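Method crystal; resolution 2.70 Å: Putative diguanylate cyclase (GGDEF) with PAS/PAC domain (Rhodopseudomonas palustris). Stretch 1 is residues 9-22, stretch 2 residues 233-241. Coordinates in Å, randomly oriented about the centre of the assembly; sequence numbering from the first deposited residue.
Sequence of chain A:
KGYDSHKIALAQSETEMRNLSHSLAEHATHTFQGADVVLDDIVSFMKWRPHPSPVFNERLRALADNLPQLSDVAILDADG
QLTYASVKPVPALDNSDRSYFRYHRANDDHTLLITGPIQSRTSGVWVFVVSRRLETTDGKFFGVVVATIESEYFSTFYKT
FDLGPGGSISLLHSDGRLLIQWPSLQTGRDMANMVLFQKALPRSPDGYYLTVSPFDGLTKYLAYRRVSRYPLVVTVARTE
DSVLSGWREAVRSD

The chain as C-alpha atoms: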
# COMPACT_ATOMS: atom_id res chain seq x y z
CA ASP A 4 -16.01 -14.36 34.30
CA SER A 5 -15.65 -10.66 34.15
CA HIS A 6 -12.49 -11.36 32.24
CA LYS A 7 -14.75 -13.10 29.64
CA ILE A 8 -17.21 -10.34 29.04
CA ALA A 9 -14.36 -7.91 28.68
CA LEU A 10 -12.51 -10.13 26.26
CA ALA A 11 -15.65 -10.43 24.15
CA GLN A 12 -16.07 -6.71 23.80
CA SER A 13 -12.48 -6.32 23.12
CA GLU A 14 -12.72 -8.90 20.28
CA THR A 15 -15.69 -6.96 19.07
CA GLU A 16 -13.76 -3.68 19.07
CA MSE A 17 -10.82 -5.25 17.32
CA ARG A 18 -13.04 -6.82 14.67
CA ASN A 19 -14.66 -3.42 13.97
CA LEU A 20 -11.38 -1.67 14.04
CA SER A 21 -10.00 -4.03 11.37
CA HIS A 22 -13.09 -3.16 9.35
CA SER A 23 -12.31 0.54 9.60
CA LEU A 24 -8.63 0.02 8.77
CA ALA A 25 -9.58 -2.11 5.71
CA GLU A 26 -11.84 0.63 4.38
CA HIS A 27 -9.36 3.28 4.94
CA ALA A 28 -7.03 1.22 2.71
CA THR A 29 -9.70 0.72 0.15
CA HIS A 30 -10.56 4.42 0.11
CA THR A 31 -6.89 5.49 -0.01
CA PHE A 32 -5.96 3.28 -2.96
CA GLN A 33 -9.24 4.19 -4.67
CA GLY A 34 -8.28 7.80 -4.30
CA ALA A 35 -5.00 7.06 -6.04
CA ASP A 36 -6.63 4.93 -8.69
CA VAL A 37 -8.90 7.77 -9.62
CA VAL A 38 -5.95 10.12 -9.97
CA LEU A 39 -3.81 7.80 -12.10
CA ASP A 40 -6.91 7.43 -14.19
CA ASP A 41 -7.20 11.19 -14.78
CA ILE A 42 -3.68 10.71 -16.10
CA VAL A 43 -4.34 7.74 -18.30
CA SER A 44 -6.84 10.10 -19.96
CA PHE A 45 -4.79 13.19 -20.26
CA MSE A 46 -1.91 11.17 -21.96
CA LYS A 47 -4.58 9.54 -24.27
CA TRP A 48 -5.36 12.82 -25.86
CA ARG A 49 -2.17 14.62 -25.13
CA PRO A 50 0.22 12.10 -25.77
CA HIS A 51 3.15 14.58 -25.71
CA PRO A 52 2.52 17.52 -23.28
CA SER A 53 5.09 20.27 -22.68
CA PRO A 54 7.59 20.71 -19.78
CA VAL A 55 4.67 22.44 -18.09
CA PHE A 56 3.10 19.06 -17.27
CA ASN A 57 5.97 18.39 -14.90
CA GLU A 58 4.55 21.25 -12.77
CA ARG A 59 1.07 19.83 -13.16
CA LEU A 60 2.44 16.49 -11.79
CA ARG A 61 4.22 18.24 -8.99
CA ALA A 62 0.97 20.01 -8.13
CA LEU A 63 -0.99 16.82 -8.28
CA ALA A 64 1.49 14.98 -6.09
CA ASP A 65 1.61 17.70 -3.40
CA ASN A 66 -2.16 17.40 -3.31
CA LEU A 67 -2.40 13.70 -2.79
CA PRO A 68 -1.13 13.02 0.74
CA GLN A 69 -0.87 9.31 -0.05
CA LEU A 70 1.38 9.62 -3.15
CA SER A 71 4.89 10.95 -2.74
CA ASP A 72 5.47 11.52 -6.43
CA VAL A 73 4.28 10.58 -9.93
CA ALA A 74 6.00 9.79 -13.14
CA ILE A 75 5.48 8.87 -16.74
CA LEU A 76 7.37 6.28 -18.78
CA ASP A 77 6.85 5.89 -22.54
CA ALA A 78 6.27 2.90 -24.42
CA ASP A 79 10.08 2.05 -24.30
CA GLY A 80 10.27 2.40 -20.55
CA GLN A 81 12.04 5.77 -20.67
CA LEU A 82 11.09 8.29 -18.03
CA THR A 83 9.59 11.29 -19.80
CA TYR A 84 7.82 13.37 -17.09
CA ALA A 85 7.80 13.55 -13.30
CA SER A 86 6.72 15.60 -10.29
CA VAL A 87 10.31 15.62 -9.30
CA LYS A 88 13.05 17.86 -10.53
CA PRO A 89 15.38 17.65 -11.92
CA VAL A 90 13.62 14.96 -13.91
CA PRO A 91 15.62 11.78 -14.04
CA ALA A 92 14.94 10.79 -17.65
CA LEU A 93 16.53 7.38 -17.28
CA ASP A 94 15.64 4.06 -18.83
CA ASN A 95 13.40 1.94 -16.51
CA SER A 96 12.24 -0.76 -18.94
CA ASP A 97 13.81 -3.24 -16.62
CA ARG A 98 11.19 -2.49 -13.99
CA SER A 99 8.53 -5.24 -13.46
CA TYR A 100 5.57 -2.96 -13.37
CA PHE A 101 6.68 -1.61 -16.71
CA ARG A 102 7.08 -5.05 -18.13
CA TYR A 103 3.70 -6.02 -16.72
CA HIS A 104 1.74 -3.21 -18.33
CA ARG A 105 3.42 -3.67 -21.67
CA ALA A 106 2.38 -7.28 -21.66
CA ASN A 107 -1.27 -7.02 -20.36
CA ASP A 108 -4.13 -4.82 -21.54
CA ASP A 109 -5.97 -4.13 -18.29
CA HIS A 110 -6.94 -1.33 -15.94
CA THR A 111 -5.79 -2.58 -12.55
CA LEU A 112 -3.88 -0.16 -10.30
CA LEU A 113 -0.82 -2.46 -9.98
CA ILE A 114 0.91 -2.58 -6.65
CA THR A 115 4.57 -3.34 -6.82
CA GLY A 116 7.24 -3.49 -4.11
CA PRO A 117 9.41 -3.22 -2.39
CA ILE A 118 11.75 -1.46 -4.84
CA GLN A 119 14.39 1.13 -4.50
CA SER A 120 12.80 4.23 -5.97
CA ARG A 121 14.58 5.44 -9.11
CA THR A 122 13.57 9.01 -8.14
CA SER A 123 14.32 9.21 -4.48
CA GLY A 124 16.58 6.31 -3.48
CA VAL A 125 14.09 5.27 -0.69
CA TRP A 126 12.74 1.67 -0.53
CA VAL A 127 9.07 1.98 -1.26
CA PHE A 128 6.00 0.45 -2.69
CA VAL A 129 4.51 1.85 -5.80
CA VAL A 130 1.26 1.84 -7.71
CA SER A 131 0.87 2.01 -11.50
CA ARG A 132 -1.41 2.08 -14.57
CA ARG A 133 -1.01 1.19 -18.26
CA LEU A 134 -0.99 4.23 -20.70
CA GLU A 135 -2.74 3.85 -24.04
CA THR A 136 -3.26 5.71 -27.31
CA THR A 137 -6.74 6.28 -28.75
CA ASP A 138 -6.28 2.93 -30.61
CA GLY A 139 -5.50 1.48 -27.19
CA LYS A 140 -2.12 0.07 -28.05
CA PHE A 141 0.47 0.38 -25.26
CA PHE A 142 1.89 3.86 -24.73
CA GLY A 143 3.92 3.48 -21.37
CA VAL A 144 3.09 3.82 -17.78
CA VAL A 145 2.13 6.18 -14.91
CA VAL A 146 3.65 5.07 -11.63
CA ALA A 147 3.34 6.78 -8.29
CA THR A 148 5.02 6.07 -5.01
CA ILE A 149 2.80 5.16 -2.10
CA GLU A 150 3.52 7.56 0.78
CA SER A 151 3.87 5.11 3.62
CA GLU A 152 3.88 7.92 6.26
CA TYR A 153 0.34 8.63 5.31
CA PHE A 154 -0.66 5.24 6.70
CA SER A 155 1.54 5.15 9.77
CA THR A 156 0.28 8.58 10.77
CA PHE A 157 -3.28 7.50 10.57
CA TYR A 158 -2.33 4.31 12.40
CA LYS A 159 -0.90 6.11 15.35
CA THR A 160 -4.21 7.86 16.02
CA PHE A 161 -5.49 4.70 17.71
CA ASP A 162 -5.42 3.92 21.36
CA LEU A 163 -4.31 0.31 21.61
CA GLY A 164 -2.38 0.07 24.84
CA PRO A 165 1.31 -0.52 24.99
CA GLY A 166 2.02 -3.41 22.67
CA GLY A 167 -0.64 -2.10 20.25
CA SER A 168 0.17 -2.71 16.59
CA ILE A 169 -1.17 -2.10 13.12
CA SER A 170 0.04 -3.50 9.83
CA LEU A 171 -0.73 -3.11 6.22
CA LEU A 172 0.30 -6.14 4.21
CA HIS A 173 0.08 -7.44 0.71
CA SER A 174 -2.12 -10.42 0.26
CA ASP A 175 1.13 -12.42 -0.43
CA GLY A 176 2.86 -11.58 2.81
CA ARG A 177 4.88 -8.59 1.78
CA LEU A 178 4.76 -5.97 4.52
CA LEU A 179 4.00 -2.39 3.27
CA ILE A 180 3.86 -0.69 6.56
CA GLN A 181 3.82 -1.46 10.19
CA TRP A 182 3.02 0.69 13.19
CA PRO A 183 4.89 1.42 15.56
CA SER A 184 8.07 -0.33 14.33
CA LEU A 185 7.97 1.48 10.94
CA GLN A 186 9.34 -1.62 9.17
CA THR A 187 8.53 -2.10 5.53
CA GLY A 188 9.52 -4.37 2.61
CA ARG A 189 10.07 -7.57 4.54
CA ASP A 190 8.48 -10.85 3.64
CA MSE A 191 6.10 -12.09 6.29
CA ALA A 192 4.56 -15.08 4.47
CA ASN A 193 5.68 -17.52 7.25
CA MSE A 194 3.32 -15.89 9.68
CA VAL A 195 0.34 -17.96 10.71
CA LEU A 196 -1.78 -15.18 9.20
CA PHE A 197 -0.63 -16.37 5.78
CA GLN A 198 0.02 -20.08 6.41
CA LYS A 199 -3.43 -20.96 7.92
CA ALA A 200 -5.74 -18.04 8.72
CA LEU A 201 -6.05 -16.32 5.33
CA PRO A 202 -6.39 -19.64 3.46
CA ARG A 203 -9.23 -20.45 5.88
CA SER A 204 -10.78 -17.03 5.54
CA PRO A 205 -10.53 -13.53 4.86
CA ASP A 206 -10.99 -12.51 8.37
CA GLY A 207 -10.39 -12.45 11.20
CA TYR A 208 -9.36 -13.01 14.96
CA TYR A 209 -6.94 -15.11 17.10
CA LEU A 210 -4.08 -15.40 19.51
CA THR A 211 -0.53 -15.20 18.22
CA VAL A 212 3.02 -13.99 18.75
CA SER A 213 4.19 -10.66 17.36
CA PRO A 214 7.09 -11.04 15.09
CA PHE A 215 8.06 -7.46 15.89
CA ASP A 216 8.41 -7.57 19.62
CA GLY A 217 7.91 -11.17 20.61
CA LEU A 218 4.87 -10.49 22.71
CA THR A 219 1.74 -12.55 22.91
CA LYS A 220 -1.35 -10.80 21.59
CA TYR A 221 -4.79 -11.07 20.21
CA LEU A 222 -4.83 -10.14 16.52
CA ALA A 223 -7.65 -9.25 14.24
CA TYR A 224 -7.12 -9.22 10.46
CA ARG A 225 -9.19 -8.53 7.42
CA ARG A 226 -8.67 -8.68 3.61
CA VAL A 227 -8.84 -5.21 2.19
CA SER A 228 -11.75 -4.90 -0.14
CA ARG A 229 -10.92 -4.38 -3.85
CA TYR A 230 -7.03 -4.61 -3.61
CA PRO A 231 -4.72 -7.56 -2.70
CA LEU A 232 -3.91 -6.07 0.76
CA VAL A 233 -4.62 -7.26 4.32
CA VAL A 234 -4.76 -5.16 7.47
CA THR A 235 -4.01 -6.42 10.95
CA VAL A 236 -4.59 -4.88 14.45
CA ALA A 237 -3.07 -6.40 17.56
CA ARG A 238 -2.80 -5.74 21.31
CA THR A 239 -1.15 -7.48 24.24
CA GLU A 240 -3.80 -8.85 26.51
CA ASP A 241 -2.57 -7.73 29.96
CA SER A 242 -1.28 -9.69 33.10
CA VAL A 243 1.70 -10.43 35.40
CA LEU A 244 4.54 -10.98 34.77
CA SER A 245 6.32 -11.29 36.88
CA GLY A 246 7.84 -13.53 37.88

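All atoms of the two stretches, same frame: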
# COMPACT_ATOMS: atom_id res chain seq x y z
N ALA A 9 -15.17 -9.03 29.08
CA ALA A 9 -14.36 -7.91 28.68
C ALA A 9 -13.57 -8.34 27.46
O ALA A 9 -13.21 -7.51 26.61
CB ALA A 9 -13.43 -7.49 29.80
N LEU A 10 -13.25 -9.63 27.40
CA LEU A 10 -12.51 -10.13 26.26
C LEU A 10 -13.46 -10.12 25.05
O LEU A 10 -13.08 -9.76 23.95
CB LEU A 10 -11.86 -11.47 26.56
CG LEU A 10 -10.49 -11.30 27.26
CD1 LEU A 10 -9.79 -12.63 27.72
CD2 LEU A 10 -9.47 -10.50 26.44
N ALA A 11 -14.72 -10.41 25.27
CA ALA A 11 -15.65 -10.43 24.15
C ALA A 11 -15.87 -9.08 23.54
O ALA A 11 -16.08 -8.98 22.34
CB ALA A 11 -16.96 -11.03 24.56
N GLN A 12 -15.84 -8.03 24.34
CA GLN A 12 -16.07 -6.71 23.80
C GLN A 12 -14.79 -6.24 23.19
O GLN A 12 -14.76 -5.41 22.28
CB GLN A 12 -16.43 -5.71 24.89
CG GLN A 12 -17.36 -6.26 25.95
CD GLN A 12 -17.88 -5.16 26.90
OE1 GLN A 12 -17.10 -4.49 27.64
NE2 GLN A 12 -19.21 -4.98 26.88
N SER A 13 -13.69 -6.74 23.71
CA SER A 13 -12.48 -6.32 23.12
C SER A 13 -12.39 -6.94 21.69
O SER A 13 -12.13 -6.23 20.71
CB SER A 13 -11.32 -6.69 24.00
OG SER A 13 -10.19 -6.74 23.17
N GLU A 14 -12.66 -8.25 21.57
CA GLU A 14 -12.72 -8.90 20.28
C GLU A 14 -13.68 -8.11 19.40
O GLU A 14 -13.38 -7.79 18.26
CB GLU A 14 -13.15 -10.37 20.39
CG GLU A 14 -13.26 -11.07 19.05
CD GLU A 14 -13.70 -12.54 19.14
OE1 GLU A 14 -13.32 -13.24 20.11
OE2 GLU A 14 -14.41 -13.01 18.21
N THR A 15 -14.85 -7.77 19.91
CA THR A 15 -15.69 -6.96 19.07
C THR A 15 -15.00 -5.64 18.66
O THR A 15 -15.20 -5.18 17.55
CB THR A 15 -17.09 -6.75 19.71
OG1 THR A 15 -17.75 -8.00 19.71
CG2 THR A 15 -17.97 -5.83 18.88
N GLU A 16 -14.22 -5.00 19.51
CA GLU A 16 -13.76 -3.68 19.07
C GLU A 16 -12.70 -3.87 18.03
O GLU A 16 -12.62 -3.08 17.09
CB GLU A 16 -13.18 -2.82 20.18
CG GLU A 16 -14.10 -2.53 21.33
CD GLU A 16 -13.30 -2.13 22.58
OE1 GLU A 16 -12.03 -2.28 22.57
OE2 GLU A 16 -13.94 -1.67 23.55
N MSE A 17 -11.88 -4.90 18.23
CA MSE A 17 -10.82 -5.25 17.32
C MSE A 17 -11.45 -5.60 15.99
O MSE A 17 -11.04 -5.05 14.98
CB MSE A 17 -10.02 -6.43 17.83
CG MSE A 17 -9.40 -6.25 19.19
SE MSE A 17 -7.97 -5.01 19.06
CE MSE A 17 -6.58 -6.42 19.10
N ARG A 18 -12.47 -6.46 15.97
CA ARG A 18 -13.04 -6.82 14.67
C ARG A 18 -13.57 -5.56 13.97
O ARG A 18 -13.37 -5.43 12.76
CB ARG A 18 -14.05 -8.00 14.73
CG ARG A 18 -13.35 -9.26 15.17
CD ARG A 18 -14.24 -10.45 15.63
NE ARG A 18 -14.29 -11.41 14.54
CZ ARG A 18 -13.91 -12.68 14.58
NH1 ARG A 18 -13.48 -13.26 15.69
NH2 ARG A 18 -14.00 -13.38 13.46
N ASN A 19 -14.16 -4.61 14.69
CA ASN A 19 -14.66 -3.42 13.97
C ASN A 19 -13.51 -2.61 13.53
O ASN A 19 -13.53 -2.08 12.46
CB ASN A 19 -15.63 -2.54 14.77
CG ASN A 19 -16.82 -3.34 15.35
OD1 ASN A 19 -17.46 -2.90 16.33
ND2 ASN A 19 -17.08 -4.54 14.79
N LEU A 20 -12.50 -2.52 14.37
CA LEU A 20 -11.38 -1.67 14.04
C LEU A 20 -10.69 -2.11 12.69
O LEU A 20 -10.42 -1.30 11.79
CB LEU A 20 -10.44 -1.65 15.22
CG LEU A 20 -9.28 -0.74 14.94
CD1 LEU A 20 -9.77 0.52 14.25
CD2 LEU A 20 -8.51 -0.46 16.24
N SER A 21 -10.45 -3.42 12.58
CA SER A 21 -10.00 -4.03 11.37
C SER A 21 -10.91 -3.63 10.18
O SER A 21 -10.44 -3.29 9.08
CB SER A 21 -9.93 -5.56 11.53
OG SER A 21 -11.13 -6.19 11.09
N HIS A 22 -12.22 -3.62 10.40
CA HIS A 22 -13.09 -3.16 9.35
C HIS A 22 -12.82 -1.69 8.97
O HIS A 22 -12.73 -1.33 7.80
CB HIS A 22 -14.51 -3.35 9.77
CG HIS A 22 -15.49 -3.11 8.68
ND1 HIS A 22 -16.10 -4.14 7.99
CD2 HIS A 22 -15.99 -1.95 8.17
CE1 HIS A 22 -16.92 -3.63 7.08
NE2 HIS A 22 -16.87 -2.31 7.16
N VAL A 233 -3.97 -6.79 3.11
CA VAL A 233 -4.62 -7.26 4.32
C VAL A 233 -4.29 -6.24 5.41
O VAL A 233 -3.23 -5.64 5.38
CB VAL A 233 -4.01 -8.59 4.75
CG1 VAL A 233 -4.79 -9.20 5.92
CG2 VAL A 233 -4.01 -9.52 3.58
N VAL A 234 -5.17 -6.02 6.37
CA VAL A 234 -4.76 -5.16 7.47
C VAL A 234 -4.79 -6.01 8.69
O VAL A 234 -5.60 -6.96 8.76
CB VAL A 234 -5.75 -4.02 7.71
CG1 VAL A 234 -5.61 -2.98 6.62
CG2 VAL A 234 -7.18 -4.58 7.74
N THR A 235 -3.92 -5.71 9.66
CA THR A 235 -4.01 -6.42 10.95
C THR A 235 -3.96 -5.42 12.09
O THR A 235 -3.26 -4.44 11.95
CB THR A 235 -2.85 -7.39 11.11
OG1 THR A 235 -1.62 -6.64 11.24
CG2 THR A 235 -2.76 -8.37 9.92
N VAL A 236 -4.71 -5.65 13.19
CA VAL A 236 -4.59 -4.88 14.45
C VAL A 236 -4.31 -5.86 15.54
O VAL A 236 -5.00 -6.87 15.65
CB VAL A 236 -5.93 -4.34 15.00
CG1 VAL A 236 -5.73 -2.97 15.55
CG2 VAL A 236 -7.01 -4.33 14.02
N ALA A 237 -3.38 -5.53 16.43
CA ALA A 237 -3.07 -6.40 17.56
C ALA A 237 -2.87 -5.61 18.85
O ALA A 237 -2.52 -4.44 18.81
CB ALA A 237 -1.84 -7.19 17.28
N ARG A 238 -3.15 -6.27 19.97
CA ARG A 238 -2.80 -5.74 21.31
C ARG A 238 -2.41 -6.85 22.27
O ARG A 238 -2.95 -7.94 22.21
CB ARG A 238 -3.92 -4.85 21.91
CG ARG A 238 -5.26 -5.47 22.25
CD ARG A 238 -6.04 -4.64 23.35
NE ARG A 238 -6.69 -3.38 22.89
CZ ARG A 238 -8.01 -3.22 22.62
NH1 ARG A 238 -8.89 -4.22 22.76
NH2 ARG A 238 -8.50 -2.07 22.21
N THR A 239 -1.44 -6.58 23.14
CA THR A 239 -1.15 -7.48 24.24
C THR A 239 -2.38 -7.52 25.09
O THR A 239 -3.12 -6.55 25.16
CB THR A 239 0.07 -7.06 25.11
OG1 THR A 239 0.01 -5.67 25.38
CG2 THR A 239 1.37 -7.29 24.39
N GLU A 240 -2.62 -8.67 25.70
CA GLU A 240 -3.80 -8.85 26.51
C GLU A 240 -3.76 -8.09 27.83
O GLU A 240 -4.71 -7.39 28.16
CB GLU A 240 -4.01 -10.30 26.88
CG GLU A 240 -4.90 -10.37 28.10
CD GLU A 240 -5.38 -11.76 28.40
OE1 GLU A 240 -5.15 -12.67 27.55
OE2 GLU A 240 -5.98 -11.94 29.49
N ASP A 241 -2.66 -8.27 28.58
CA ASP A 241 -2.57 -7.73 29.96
C ASP A 241 -2.45 -8.84 31.09
O ASP A 241 -3.31 -9.73 31.21
CB ASP A 241 -3.77 -6.79 30.27
CG ASP A 241 -3.70 -5.45 29.53
OD1 ASP A 241 -3.10 -5.32 28.44
OD2 ASP A 241 -4.27 -4.49 30.06

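This is a modest helix-on-strand packing contact, with valine-centred packing near the C-terminal end of the helix stretch and a polar cluster around Arg238 nearer its N-terminal end, in which one helix runs roughly antiparallel to a strand more than 200 residues later in the chain. The axes of helix 9-22 and strand 233-239 approach to 8.2 Å with 149° between their N-to-C directions, and the contact buries 464 Å² summed over both sides.

The strand's alternation sets which of its side chains face the helix: Val234, Val236 and Arg238 direct their CA-to-CB bonds toward the helix, whereas Thr235 and Ala237 point away. The backbones come close near Ser21 and Val236, whose CA atoms are 6.3 Å apart. Here Val236 CG2 lies 3.8 Å from Ser21 N and 4.0 Å from Ser21 CB, while Val236 CG1 meets Leu20 CD2 at 3.8 Å, so the two methyls of one valine touch successive helix residues. Val234 CG2 adds a contact of 3.8 Å to Ser21 O. The Ser21 hydroxyl is engaged within the helix, donating from OG to Arg18 O at 2.9 Å.

Met17, a selenomethionine, links the apolar and polar parts. Its CA-to-CB bond points sideways, but m rotamers at chi1 and chi2 bring its end nearer the strand: Met17 CE sits 3.8 Å from Val236 O and 3.5 Å from Arg238 CG, and SE lies over one face of the Arg238 guanidinium.

The polar partners of that guanidinium lie at its edge, near its plane. Arg238 NH1 donates to Ser13 OG at 2.9 Å, but the N-H...acceptor angle of 115° makes this hydrogen bond weak. Arg238 NH2 forms a salt bridge with Glu16 OE1, long at 3.6 Å. Beyond it, Leu10 and Glu240 make a looser contact, with CD1 of Leu10 4.3 Å from OE2 of Glu240.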